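Local coordinates for FAD-binding PCMH-type domain-containing protein (Gibberella zeae, PDB 6YJO) that probably oxidises oligosaccharides as a secreted fungal flavoenzyme that carries a covalently bound FAD cofactor, at residues Gln53-Arg64 / Arg337-Tyr346; Asn274-Ser282 / His378-Leu386. All coordinates share one frame; numbering follows the deposited sequence.

Interaction 1 (Gln53-Arg64 / Arg337-Tyr346); sequences QWVKEVKPYNLR and RPYDQHSTFY. With FAD (flavin-adenine dinucleotide), chain C.
Tyr61, Asn62 and Leu63 run alongside His342, Ser343 and Thr344 in the same chain direction, and a single parallel beta bridge joins Asn62 to Ser343. Ser343 N donates to Tyr61 O (2.9 Å), and Leu63 N donates to Ser343 O. The Tyr61 ring extends from this bridge to the flavin, where its CE2 lies 3.4 Å from FAD C8M. Ser343 N lies over one face of that ring, and Gln341 O is at its edge. Nearby His102 holds the cofactor covalently.

Asn62 forms an Asx turn. Its OD1 takes Arg64 N within the turn and Phe345 N (3.1 Å) across the contact, from opposite faces of the amide. Its ND2 donates to Phe345 O (2.9 Å) and also to Tyr104 O. The amide is thus held flat against the Phe345 ring, with planes 8° apart and ND2 over the ring centre. A chi1 of 62° in Phe345 turns the ring back beneath Asn62. Phe345 O has a second donor, Arg64 NE (2.8 Å), on its other face.

Earlier in 53-64, Pro60 O accepts from His342 ND1 (3.1 Å). Lys59 lies over a face of that imidazole, with CD 3.6 Å from the ring centroid in a CH-pi contact. At the other end, a salt bridge joins Glu57 of helix 52-57 to Arg337, which also pairs with Asp121. Glu57 OE1 accepts from Gln53 NE2 from above its carboxylate plane, and from Arg337 NH2 (2.6 Å) almost straight, at 171°.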
loop_
_atom_site.group_PDB
_atom_site.type_symbol
_atom_site.label_atom_id
_atom_site.label_comp_id
_atom_site.label_asym_id
_atom_site.label_seq_id
_atom_site.Cartn_x
_atom_site.Cartn_y
_atom_site.Cartn_z
ATOM N N GLN A 53 -21.468 -2.517 -18.712
ATOM C CA GLN A 53 -20.372 -2.966 -17.861
ATOM C C GLN A 53 -19.118 -2.130 -18.081
ATOM O O GLN A 53 -18.356 -1.895 -17.134
ATOM C CB GLN A 53 -20.077 -4.444 -18.121
ATOM C CG GLN A 53 -19.034 -5.048 -17.192
ATOM C CD GLN A 53 -19.384 -4.864 -15.728
ATOM O OE1 GLN A 53 -20.555 -4.871 -15.351
ATOM N NE2 GLN A 53 -18.364 -4.688 -14.896
ATOM N N TRP A 54 -18.889 -1.672 -19.315
ATOM C CA TRP A 54 -17.735 -0.820 -19.586
ATOM C C TRP A 54 -17.792 0.471 -18.776
ATOM O O TRP A 54 -16.750 0.978 -18.345
ATOM C CB TRP A 54 -17.655 -0.502 -21.081
ATOM C CG TRP A 54 -16.547 0.456 -21.435
ATOM C CD1 TRP A 54 -16.581 1.820 -21.353
ATOM C CD2 TRP A 54 -15.244 0.119 -21.929
ATOM N NE1 TRP A 54 -15.381 2.351 -21.760
ATOM C CE2 TRP A 54 -14.543 1.328 -22.119
ATOM C CE3 TRP A 54 -14.601 -1.087 -22.229
ATOM C CZ2 TRP A 54 -13.231 1.363 -22.596
ATOM C CZ3 TRP A 54 -13.302 -1.048 -22.701
ATOM C CH2 TRP A 54 -12.632 0.168 -22.879
ATOM N N VAL A 55 -18.990 1.014 -18.554
ATOM C CA VAL A 55 -19.105 2.256 -17.797
ATOM C C VAL A 55 -18.916 1.993 -16.307
ATOM O O VAL A 55 -18.475 2.879 -15.568
ATOM C CB VAL A 55 -20.456 2.941 -18.090
ATOM C CG1 VAL A 55 -21.507 2.577 -17.041
ATOM C CG2 VAL A 55 -20.272 4.446 -18.181
ATOM N N LYS A 56 -19.239 0.780 -15.849
ATOM C CA LYS A 56 -19.086 0.410 -14.449
ATOM C C LYS A 56 -17.661 -0.019 -14.121
ATOM O O LYS A 56 -17.245 0.101 -12.964
ATOM C CB LYS A 56 -20.073 -0.716 -14.119
ATOM C CG LYS A 56 -20.404 -0.893 -12.642
ATOM C CD LYS A 56 -21.425 -2.005 -12.441
ATOM C CE LYS A 56 -22.840 -1.576 -12.806
ATOM N NZ LYS A 56 -23.447 -0.672 -11.799
ATOM N N GLU A 57 -16.909 -0.500 -15.114
ATOM C CA GLU A 57 -15.533 -0.939 -14.921
ATOM C C GLU A 57 -14.534 0.196 -15.084
ATOM O O GLU A 57 -13.461 0.161 -14.470
ATOM C CB GLU A 57 -15.194 -2.054 -15.917
ATOM C CG GLU A 57 -14.008 -2.905 -15.507
ATOM C CD GLU A 57 -14.297 -3.743 -14.278
ATOM O OE1 GLU A 57 -15.105 -4.689 -14.382
ATOM O OE2 GLU A 57 -13.729 -3.446 -13.206
ATOM N N VAL A 58 -14.869 1.199 -15.901
ATOM C CA VAL A 58 -13.988 2.341 -16.137
ATOM C C VAL A 58 -14.062 3.364 -15.014
ATOM O O VAL A 58 -13.220 4.269 -14.953
ATOM C CB VAL A 58 -14.349 2.931 -17.515
ATOM C CG1 VAL A 58 -13.909 4.380 -17.644
ATOM C CG2 VAL A 58 -13.737 2.077 -18.624
ATOM N N LYS A 59 -15.027 3.232 -14.115
ATOM C CA LYS A 59 -15.153 4.109 -12.957
ATOM C C LYS A 59 -14.022 3.825 -11.972
ATOM O O LYS A 59 -14.004 2.741 -11.374
ATOM C CB LYS A 59 -16.514 3.892 -12.291
ATOM C CG LYS A 59 -17.144 5.144 -11.686
ATOM C CD LYS A 59 -18.087 4.785 -10.547
ATOM C CE LYS A 59 -19.045 5.912 -10.204
ATOM N NZ LYS A 59 -19.463 5.874 -8.774
ATOM N N PRO A 60 -13.079 4.744 -11.758
ATOM C CA PRO A 60 -11.945 4.448 -10.874
ATOM C C PRO A 60 -12.386 4.404 -9.417
ATOM O O PRO A 60 -13.498 4.807 -9.071
ATOM C CB PRO A 60 -10.998 5.619 -11.138
ATOM C CG PRO A 60 -11.939 6.761 -11.371
ATOM C CD PRO A 60 -13.113 6.171 -12.126
ATOM N N TYR A 61 -11.496 3.912 -8.547
ATOM C CA TYR A 61 -11.732 4.079 -7.114
ATOM C C TYR A 61 -11.667 5.553 -6.737
ATOM O O TYR A 61 -12.641 6.122 -6.236
ATOM C CB TYR A 61 -10.726 3.279 -6.283
ATOM C CG TYR A 61 -10.878 3.572 -4.804
ATOM C CD1 TYR A 61 -11.954 3.069 -4.083
ATOM C CD2 TYR A 61 -9.966 4.378 -4.137
ATOM C CE1 TYR A 61 -12.108 3.347 -2.738
ATOM C CE2 TYR A 61 -10.112 4.659 -2.787
ATOM C CZ TYR A 61 -11.189 4.143 -2.096
ATOM O OH TYR A 61 -11.356 4.407 -0.755
ATOM N N ASN A 62 -10.526 6.189 -6.987
ATOM C CA ASN A 62 -10.399 7.633 -6.808
ATOM C C ASN A 62 -11.108 8.304 -7.973
ATOM O O ASN A 62 -10.585 8.355 -9.087
ATOM C CB ASN A 62 -8.935 8.058 -6.738
ATOM C CG ASN A 62 -8.773 9.494 -6.285
ATOM O OD1 ASN A 62 -9.762 10.216 -6.131
ATOM N ND2 ASN A 62 -7.531 9.921 -6.077
ATOM N N LEU A 63 -12.313 8.816 -7.721
ATOM C CA LEU A 63 -13.091 9.479 -8.760
ATOM C C LEU A 63 -12.399 10.714 -9.310
ATOM O O LEU A 63 -12.803 11.210 -10.369
ATOM C CB LEU A 63 -14.470 9.857 -8.207
ATOM C CG LEU A 63 -15.425 8.680 -8.007
ATOM C CD1 LEU A 63 -16.696 9.111 -7.289
ATOM C CD2 LEU A 63 -15.757 8.027 -9.341
ATOM N N ARG A 64 -11.363 11.214 -8.632
ATOM C CA ARG A 64 -10.680 12.411 -9.102
ATOM C C ARG A 64 -9.923 12.155 -10.400
ATOM O O ARG A 64 -9.748 13.077 -11.204
ATOM C CB ARG A 64 -9.728 12.921 -8.020
ATOM C CG ARG A 64 -9.142 14.300 -8.300
ATOM C CD ARG A 64 -8.246 14.760 -7.158
ATOM N NE ARG A 64 -7.140 13.833 -6.931
ATOM C CZ ARG A 64 -6.000 13.841 -7.613
ATOM N NH1 ARG A 64 -5.799 14.726 -8.577
ATOM N NH2 ARG A 64 -5.058 12.954 -7.334
ATOM N N ARG A 337 -15.683 -9.485 -6.097
ATOM C CA ARG A 337 -16.306 -8.925 -7.285
ATOM C C ARG A 337 -17.792 -9.283 -7.314
ATOM O O ARG A 337 -18.162 -10.418 -7.003
ATOM C CB ARG A 337 -15.616 -9.456 -8.539
ATOM C CG ARG A 337 -16.225 -8.997 -9.843
ATOM C CD ARG A 337 -15.394 -9.480 -11.019
ATOM N NE ARG A 337 -15.811 -8.856 -12.272
ATOM C CZ ARG A 337 -15.417 -7.651 -12.673
ATOM N NH1 ARG A 337 -14.597 -6.932 -11.918
ATOM N NH2 ARG A 337 -15.848 -7.163 -13.828
ATOM N N PRO A 338 -18.670 -8.341 -7.697
ATOM C CA PRO A 338 -18.346 -6.986 -8.159
ATOM C C PRO A 338 -18.062 -6.009 -7.017
ATOM O O PRO A 338 -18.584 -6.172 -5.913
ATOM C CB PRO A 338 -19.604 -6.578 -8.922
ATOM C CG PRO A 338 -20.701 -7.272 -8.183
ATOM C CD PRO A 338 -20.125 -8.585 -7.703
ATOM N N TYR A 339 -17.255 -4.989 -7.304
ATOM C CA TYR A 339 -16.762 -4.050 -6.305
ATOM C C TYR A 339 -17.028 -2.636 -6.797
ATOM O O TYR A 339 -16.612 -2.276 -7.903
ATOM C CB TYR A 339 -15.265 -4.270 -6.061
ATOM C CG TYR A 339 -14.674 -3.471 -4.927
ATOM C CD1 TYR A 339 -14.857 -3.860 -3.604
ATOM C CD2 TYR A 339 -13.903 -2.346 -5.179
ATOM C CE1 TYR A 339 -14.301 -3.136 -2.566
ATOM C CE2 TYR A 339 -13.343 -1.620 -4.152
ATOM C CZ TYR A 339 -13.544 -2.018 -2.846
ATOM O OH TYR A 339 -12.985 -1.292 -1.816
ATOM N N ASP A 340 -17.723 -1.840 -5.985
ATOM C CA ASP A 340 -18.143 -0.499 -6.390
ATOM C C ASP A 340 -17.961 0.486 -5.238
ATOM O O ASP A 340 -18.887 1.198 -4.846
ATOM C CB ASP A 340 -19.593 -0.523 -6.879
ATOM C CG ASP A 340 -19.889 0.572 -7.885
ATOM O OD1 ASP A 340 -19.272 0.563 -8.970
ATOM O OD2 ASP A 340 -20.741 1.437 -7.593
ATOM N N GLN A 341 -16.747 0.537 -4.690
ATOM C CA GLN A 341 -16.361 1.554 -3.722
ATOM C C GLN A 341 -15.601 2.667 -4.427
ATOM O O GLN A 341 -14.802 2.411 -5.332
ATOM C CB GLN A 341 -15.482 0.977 -2.616
ATOM C CG GLN A 341 -16.192 0.023 -1.677
ATOM C CD GLN A 341 -17.393 0.659 -1.003
ATOM O OE1 GLN A 341 -17.248 1.480 -0.100
ATOM N NE2 GLN A 341 -18.587 0.284 -1.444
ATOM N N HIS A 342 -15.844 3.902 -4.000
ATOM C CA HIS A 342 -15.228 5.051 -4.641
ATOM C C HIS A 342 -15.013 6.152 -3.614
ATOM O O HIS A 342 -15.730 6.245 -2.616
ATOM C CB HIS A 342 -16.082 5.572 -5.806
ATOM C CG HIS A 342 -16.714 4.486 -6.617
ATOM N ND1 HIS A 342 -15.999 3.711 -7.504
ATOM C CD2 HIS A 342 -17.986 4.028 -6.655
ATOM C CE1 HIS A 342 -16.807 2.826 -8.061
ATOM N NE2 HIS A 342 -18.019 3.002 -7.567
ATOM N N SER A 343 -14.003 6.974 -3.876
ATOM C CA SER A 343 -13.772 8.209 -3.147
ATOM C C SER A 343 -13.156 9.197 -4.125
ATOM O O SER A 343 -12.821 8.846 -5.259
ATOM C CB SER A 343 -12.867 7.976 -1.930
ATOM O OG SER A 343 -12.665 9.176 -1.204
ATOM N N THR A 344 -13.027 10.448 -3.693
ATOM C CA THR A 344 -12.339 11.467 -4.487
ATOM C C THR A 344 -11.436 12.255 -3.546
ATOM O O THR A 344 -11.922 12.975 -2.668
ATOM C CB THR A 344 -13.324 12.383 -5.222
ATOM O OG1 THR A 344 -12.958 13.754 -5.021
ATOM C CG2 THR A 344 -14.763 12.138 -4.768
ATOM N N PHE A 345 -10.125 12.115 -3.737
ATOM C CA PHE A 345 -9.151 12.523 -2.732
ATOM C C PHE A 345 -7.796 12.735 -3.393
ATOM O O PHE A 345 -7.570 12.347 -4.544
ATOM C CB PHE A 345 -9.037 11.465 -1.633
ATOM C CG PHE A 345 -8.545 10.138 -2.136
ATOM C CD1 PHE A 345 -9.429 9.221 -2.683
ATOM C CD2 PHE A 345 -7.198 9.818 -2.092
ATOM C CE1 PHE A 345 -8.984 8.007 -3.163
ATOM C CE2 PHE A 345 -6.744 8.600 -2.573
ATOM C CZ PHE A 345 -7.640 7.695 -3.110
ATOM N N TYR A 346 -6.888 13.346 -2.632
ATOM C CA TYR A 346 -5.476 13.431 -2.980
ATOM C C TYR A 346 -4.657 13.169 -1.725
ATOM O O TYR A 346 -4.983 13.686 -0.652
ATOM C CB TYR A 346 -5.118 14.800 -3.569
ATOM C CG TYR A 346 -3.635 15.091 -3.569
ATOM C CD1 TYR A 346 -2.765 14.368 -4.374
ATOM C CD2 TYR A 346 -3.102 16.090 -2.761
ATOM C CE1 TYR A 346 -1.407 14.630 -4.377
ATOM C CE2 TYR A 346 -1.743 16.358 -2.757
ATOM C CZ TYR A 346 -0.903 15.622 -3.571
ATOM O OH TYR A 346 0.450 15.874 -3.584
HETATM P PA FAD C . -4.650 -1.282 -8.201
HETATM O O1A FAD C . -4.990 0.060 -8.729
HETATM O O2A FAD C . -5.444 -2.432 -8.843
HETATM O O5B FAD C . -3.103 -1.557 -8.319
HETATM C C5B FAD C . -2.133 -0.586 -7.873
HETATM C C4B FAD C . -0.826 -0.833 -8.575
HETATM O O4B FAD C . -0.566 -2.258 -8.618
HETATM C C3B FAD C . -0.781 -0.356 -10.024
HETATM O O3B FAD C . 0.527 0.085 -10.372
HETATM C C2B FAD C . -1.181 -1.615 -10.791
HETATM O O2B FAD C . -0.701 -1.603 -12.127
HETATM C C1B FAD C . -0.473 -2.685 -9.964
HETATM N N9A FAD C . -1.057 -4.018 -10.087
HETATM C C8A FAD C . -2.313 -4.424 -9.711
HETATM N N7A FAD C . -2.565 -5.686 -9.956
HETATM C C5A FAD C . -1.389 -6.148 -10.537
HETATM C C6A FAD C . -1.009 -7.409 -11.026
HETATM N N6A FAD C . -1.797 -8.487 -11.014
HETATM N N1A FAD C . 0.234 -7.527 -11.543
HETATM C C2A FAD C . 1.029 -6.455 -11.558
HETATM N N3A FAD C . 0.780 -5.218 -11.125
HETATM C C4A FAD C . -0.460 -5.128 -10.623
HETATM N N1 FAD C . -1.750 0.750 2.092
HETATM C C2 FAD C . -1.085 0.386 3.228
HETATM O O2 FAD C . 0.126 0.140 3.219
HETATM N N3 FAD C . -1.777 0.284 4.426
HETATM C C4 FAD C . -3.125 0.522 4.607
HETATM O O4 FAD C . -3.633 0.400 5.720
HETATM C C4X FAD C . -3.819 0.909 3.395
HETATM N N5 FAD C . -5.097 1.154 3.472
HETATM C C5X FAD C . -5.760 1.517 2.310
HETATM C C6 FAD C . -7.116 1.813 2.370
HETATM C C7 FAD C . -7.834 2.155 1.231
HETATM C C7M FAD C . -9.309 2.442 1.344
HETATM C C8 FAD C . -7.161 2.276 0.003
HETATM C C8M FAD C . -7.896 2.655 -1.253
HETATM C C9 FAD C . -5.797 2.006 -0.060
HETATM C C9A FAD C . -5.096 1.635 1.080
HETATM N N10 FAD C . -3.717 1.349 1.044
HETATM C C10 FAD C . -3.044 0.993 2.183
HETATM C "C1'" FAD C . -2.956 1.483 -0.205
HETATM C "C2'" FAD C . -2.806 0.184 -0.982
HETATM O "O2'" FAD C . -1.801 -0.629 -0.378
HETATM C "C3'" FAD C . -2.382 0.520 -2.412
HETATM O "O3'" FAD C . -3.336 1.428 -2.952
HETATM C "C4'" FAD C . -2.280 -0.687 -3.343
HETATM O "O4'" FAD C . -1.119 -0.575 -4.165
HETATM C "C5'" FAD C . -3.511 -0.805 -4.210
HETATM O "O5'" FAD C . -3.550 -2.119 -4.799
HETATM P P FAD C . -4.787 -2.581 -5.642
HETATM O O1P FAD C . -4.428 -3.841 -6.434
HETATM O O2P FAD C . -5.980 -2.664 -4.763
HETATM O O3P FAD C . -4.929 -1.334 -6.641
#

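Interaction 2 (Asn274-Ser282 / His378-Leu386)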
loop_
_atom_site.group_PDB
_atom_site.type_symbol
_atom_site.label_atom_id
_atom_site.label_comp_id
_atom_site.label_asym_id
_atom_site.label_seq_id
_atom_site.Cartn_x
_atom_site.Cartn_y
_atom_site.Cartn_z
ATOM N N ASN A 274 1.360 -2.323 18.093
ATOM C CA ASN A 274 1.242 -1.662 16.798
ATOM C C ASN A 274 0.463 -0.368 16.987
ATOM O O ASN A 274 -0.605 -0.374 17.605
ATOM C CB ASN A 274 0.539 -2.568 15.783
ATOM C CG ASN A 274 1.293 -3.864 15.541
ATOM O OD1 ASN A 274 2.051 -3.980 14.581
ATOM N ND2 ASN A 274 1.085 -4.848 16.415
ATOM N N MET A 275 0.985 0.738 16.456
ATOM C CA MET A 275 0.437 2.048 16.781
ATOM C C MET A 275 0.508 2.983 15.585
ATOM O O MET A 275 1.405 2.874 14.745
ATOM C CB MET A 275 1.194 2.678 17.956
ATOM C CG MET A 275 0.313 3.468 18.899
ATOM S SD MET A 275 1.160 3.893 20.429
ATOM C CE MET A 275 2.103 5.316 19.896
ATOM N N GLN A 276 -0.457 3.903 15.526
ATOM C CA GLN A 276 -0.415 5.079 14.667
ATOM C C GLN A 276 -1.103 6.215 15.417
ATOM O O GLN A 276 -1.757 5.996 16.442
ATOM C CB GLN A 276 -1.080 4.810 13.310
ATOM C CG GLN A 276 -2.592 5.009 13.281
ATOM C CD GLN A 276 -3.230 4.651 11.945
ATOM O OE1 GLN A 276 -4.454 4.647 11.819
ATOM N NE2 GLN A 276 -2.409 4.360 10.942
ATOM N N ILE A 277 -0.936 7.441 14.918
ATOM C CA ILE A 277 -1.655 8.597 15.450
ATOM C C ILE A 277 -2.356 9.314 14.308
ATOM O O ILE A 277 -1.700 9.850 13.410
ATOM C CB ILE A 277 -0.736 9.572 16.211
ATOM C CG1 ILE A 277 -1.567 10.762 16.713
ATOM C CG2 ILE A 277 0.414 10.053 15.333
ATOM C CD1 ILE A 277 -0.820 11.709 17.614
ATOM N N TYR A 278 -3.686 9.332 14.357
ATOM C CA TYR A 278 -4.477 10.195 13.492
ATOM C C TYR A 278 -4.401 11.628 14.002
ATOM O O TYR A 278 -4.670 11.890 15.179
ATOM C CB TYR A 278 -5.931 9.708 13.473
ATOM C CG TYR A 278 -6.941 10.717 12.962
ATOM C CD1 TYR A 278 -7.406 11.743 13.779
ATOM C CD2 TYR A 278 -7.454 10.625 11.676
ATOM C CE1 TYR A 278 -8.328 12.661 13.320
ATOM C CE2 TYR A 278 -8.381 11.537 11.212
ATOM C CZ TYR A 278 -8.814 12.554 12.038
ATOM O OH TYR A 278 -9.736 13.467 11.578
ATOM N N MET A 279 -4.024 12.555 13.125
ATOM C CA MET A 279 -4.096 13.981 13.420
ATOM C C MET A 279 -5.031 14.630 12.414
ATOM O O MET A 279 -4.807 14.537 11.202
ATOM C CB MET A 279 -2.721 14.640 13.364
ATOM C CG MET A 279 -1.645 13.912 14.138
ATOM S SD MET A 279 -0.091 14.830 14.204
ATOM C CE MET A 279 -0.592 16.326 15.051
ATOM N N GLY A 280 -6.073 15.285 12.918
ATOM C CA GLY A 280 -7.020 15.980 12.082
ATOM C C GLY A 280 -7.144 17.438 12.470
ATOM O O GLY A 280 -6.451 17.930 13.366
ATOM N N PRO A 281 -8.043 18.161 11.798
ATOM C CA PRO A 281 -8.145 19.608 12.038
ATOM C C PRO A 281 -8.667 19.981 13.416
ATOM O O PRO A 281 -8.463 21.127 13.836
ATOM C CB PRO A 281 -9.108 20.076 10.938
ATOM C CG PRO A 281 -9.904 18.851 10.585
ATOM C CD PRO A 281 -8.945 17.708 10.726
ATOM N N SER A 282 -9.323 19.068 14.134
ATOM C CA SER A 282 -9.947 19.395 15.410
ATOM C C SER A 282 -9.468 18.535 16.573
ATOM O O SER A 282 -9.974 18.698 17.689
ATOM C CB SER A 282 -11.473 19.286 15.289
ATOM O OG SER A 282 -11.837 18.421 14.227
ATOM N N HIS A 378 -9.699 22.665 5.670
ATOM C CA HIS A 378 -9.723 21.770 6.822
ATOM C C HIS A 378 -10.181 20.363 6.464
ATOM O O HIS A 378 -10.587 19.605 7.349
ATOM C CB HIS A 378 -10.635 22.341 7.906
ATOM C CG HIS A 378 -10.121 23.599 8.526
ATOM N ND1 HIS A 378 -10.956 24.596 8.983
ATOM C CD2 HIS A 378 -8.859 24.018 8.777
ATOM C CE1 HIS A 378 -10.229 25.577 9.484
ATOM N NE2 HIS A 378 -8.954 25.252 9.370
ATOM N N THR A 379 -10.127 19.999 5.189
ATOM C CA THR A 379 -10.673 18.729 4.714
ATOM C C THR A 379 -9.565 17.695 4.551
ATOM O O THR A 379 -9.465 17.002 3.537
ATOM C CB THR A 379 -11.436 18.950 3.409
ATOM O OG1 THR A 379 -12.116 17.742 3.037
ATOM C CG2 THR A 379 -10.496 19.393 2.286
ATOM N N TRP A 380 -8.723 17.581 5.581
ATOM C CA TRP A 380 -7.530 16.751 5.546
ATOM C C TRP A 380 -7.437 15.935 6.829
ATOM O O TRP A 380 -8.191 16.146 7.783
ATOM C CB TRP A 380 -6.264 17.604 5.376
ATOM C CG TRP A 380 -6.134 18.689 6.413
ATOM C CD1 TRP A 380 -6.514 19.992 6.283
ATOM C CD2 TRP A 380 -5.599 18.558 7.740
ATOM N NE1 TRP A 380 -6.248 20.683 7.441
ATOM C CE2 TRP A 380 -5.688 19.826 8.351
ATOM C CE3 TRP A 380 -5.054 17.494 8.468
ATOM C CZ2 TRP A 380 -5.251 20.059 9.656
ATOM C CZ3 TRP A 380 -4.622 17.729 9.764
ATOM C CH2 TRP A 380 -4.723 19.001 10.343
ATOM N N TYR A 381 -6.505 14.983 6.833
ATOM C CA TYR A 381 -6.105 14.270 8.040
ATOM C C TYR A 381 -4.728 13.668 7.787
ATOM O O TYR A 381 -4.258 13.604 6.649
ATOM C CB TYR A 381 -7.125 13.194 8.439
ATOM C CG TYR A 381 -7.223 12.030 7.484
ATOM C CD1 TYR A 381 -6.327 10.970 7.554
ATOM C CD2 TYR A 381 -8.219 11.981 6.517
ATOM C CE1 TYR A 381 -6.415 9.899 6.682
ATOM C CE2 TYR A 381 -8.314 10.916 5.642
ATOM C CZ TYR A 381 -7.414 9.879 5.728
ATOM O OH TYR A 381 -7.516 8.824 4.851
ATOM N N ILE A 382 -4.087 13.222 8.864
ATOM C CA ILE A 382 -2.718 12.718 8.806
ATOM C C ILE A 382 -2.610 11.451 9.646
ATOM O O ILE A 382 -3.130 11.388 10.764
ATOM C CB ILE A 382 -1.713 13.784 9.290
ATOM C CG1 ILE A 382 -1.753 15.000 8.359
ATOM C CG2 ILE A 382 -0.302 13.195 9.373
ATOM C CD1 ILE A 382 -0.903 16.172 8.814
ATOM N N LEU A 383 -1.923 10.443 9.107
ATOM C CA LEU A 383 -1.689 9.176 9.793
ATOM C C LEU A 383 -0.187 8.942 9.879
ATOM O O LEU A 383 0.492 8.869 8.847
ATOM C CB LEU A 383 -2.369 8.015 9.062
ATOM C CG LEU A 383 -3.892 8.078 8.932
ATOM C CD1 LEU A 383 -4.428 6.827 8.261
ATOM C CD2 LEU A 383 -4.535 8.277 10.289
ATOM N N ILE A 384 0.327 8.832 11.102
ATOM C CA ILE A 384 1.746 8.601 11.355
ATOM C C ILE A 384 1.862 7.241 12.029
ATOM O O ILE A 384 1.634 7.115 13.238
ATOM C CB ILE A 384 2.373 9.699 12.219
ATOM C CG1 ILE A 384 1.804 11.066 11.840
ATOM C CG2 ILE A 384 3.884 9.697 12.058
ATOM C CD1 ILE A 384 2.478 12.220 12.553
ATOM N N ASP A 385 2.217 6.218 11.258
ATOM C CA ASP A 385 2.428 4.891 11.813
ATOM C C ASP A 385 3.810 4.797 12.443
ATOM O O ASP A 385 4.775 5.382 11.946
ATOM C CB ASP A 385 2.290 3.828 10.724
ATOM C CG ASP A 385 0.874 3.703 10.203
ATOM O OD1 ASP A 385 0.020 3.144 10.924
ATOM O OD2 ASP A 385 0.615 4.162 9.071
ATOM N N LEU A 386 3.899 4.063 13.548
ATOM C CA LEU A 386 5.194 3.655 14.079
ATOM C C LEU A 386 5.663 2.458 13.258
ATOM O O LEU A 386 5.105 1.361 13.366
ATOM C CB LEU A 386 5.094 3.340 15.568
ATOM C CG LEU A 386 4.553 4.488 16.433
ATOM C CD1 LEU A 386 4.812 4.222 17.912
ATOM C CD2 LEU A 386 5.142 5.837 16.015
#
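Residues Gln276 to Met279 pair antiparallel with Ile382 to Asp385, the two strand directions lying 161° apart. Ile277 with Ile384 and Met279 with Ile382 are the hydrogen-bonded pairs, and each is closed by two N-H...O bonds. Leu386 N adds a further bond to Met275 O (3.0 Å).

On one face Gln276 and Asp385 lie side by side. Gln276 NE2 donates to Asp385 OD1 (2.7 Å) from above the carboxylate plane, with the N-H bent to 137°. CG of Gln276 sits between the backbone N and the carbonyl carbon (chi1 85°), and the chain beyond it is extended, which brings the amide alongside the carboxylate. Gln276 OE1 accepts from Gln287. Leu383 follows on this face; its CD2 meets Tyr278 CB and the edge of the Tyr278 ring. Tyr278 CE2 then touches Tyr381 CB (3.5 Å), while the two rings are nearly parallel but barely overlap.

The two strands are adjacent inner strands of a seven-stranded antiparallel sheet, consistent with the substrate-binding domain of this flavoprotein family. Asp385 also touches Tyr176, an FAD-binding residue, so this face is turned toward the flavin side. The other face is packed by helices 252-268 and 357-371.

That second face is apolar. Met275 CE meets Leu386 CD1 (3.5 Å), Ile277 CG2 meets Ile384 CB (3.7 Å), and Met279 SD lies near Ile384 CD1. Trp380 opens its strand beside Pro281, and its NE1 bonds to Asn370 OD1. Pro281 CD sits over a face of the Trp380 indole, 4.3 Å from the centroid of the six-membered ring.

From the N terminus, the chain first passes through 53-64, beside the FAD-binding part of the fold. It then builds much of the flavin site before it enters the large antiparallel sheet and reaches strand 273-280. Interaction 1 closes when 337-346 returns to 53-64, bridging 272 intervening residues. It ties the N-terminal region to the loop that leads into strand 346-352, an outermost strand of that sheet. Interaction 2 closes later, when 378-386 pairs with 274-282 across a loop of 95 residues, and joins two neighbouring strands inside the same sheet. The segments alternate, so the two loops cross and neither nests in the other.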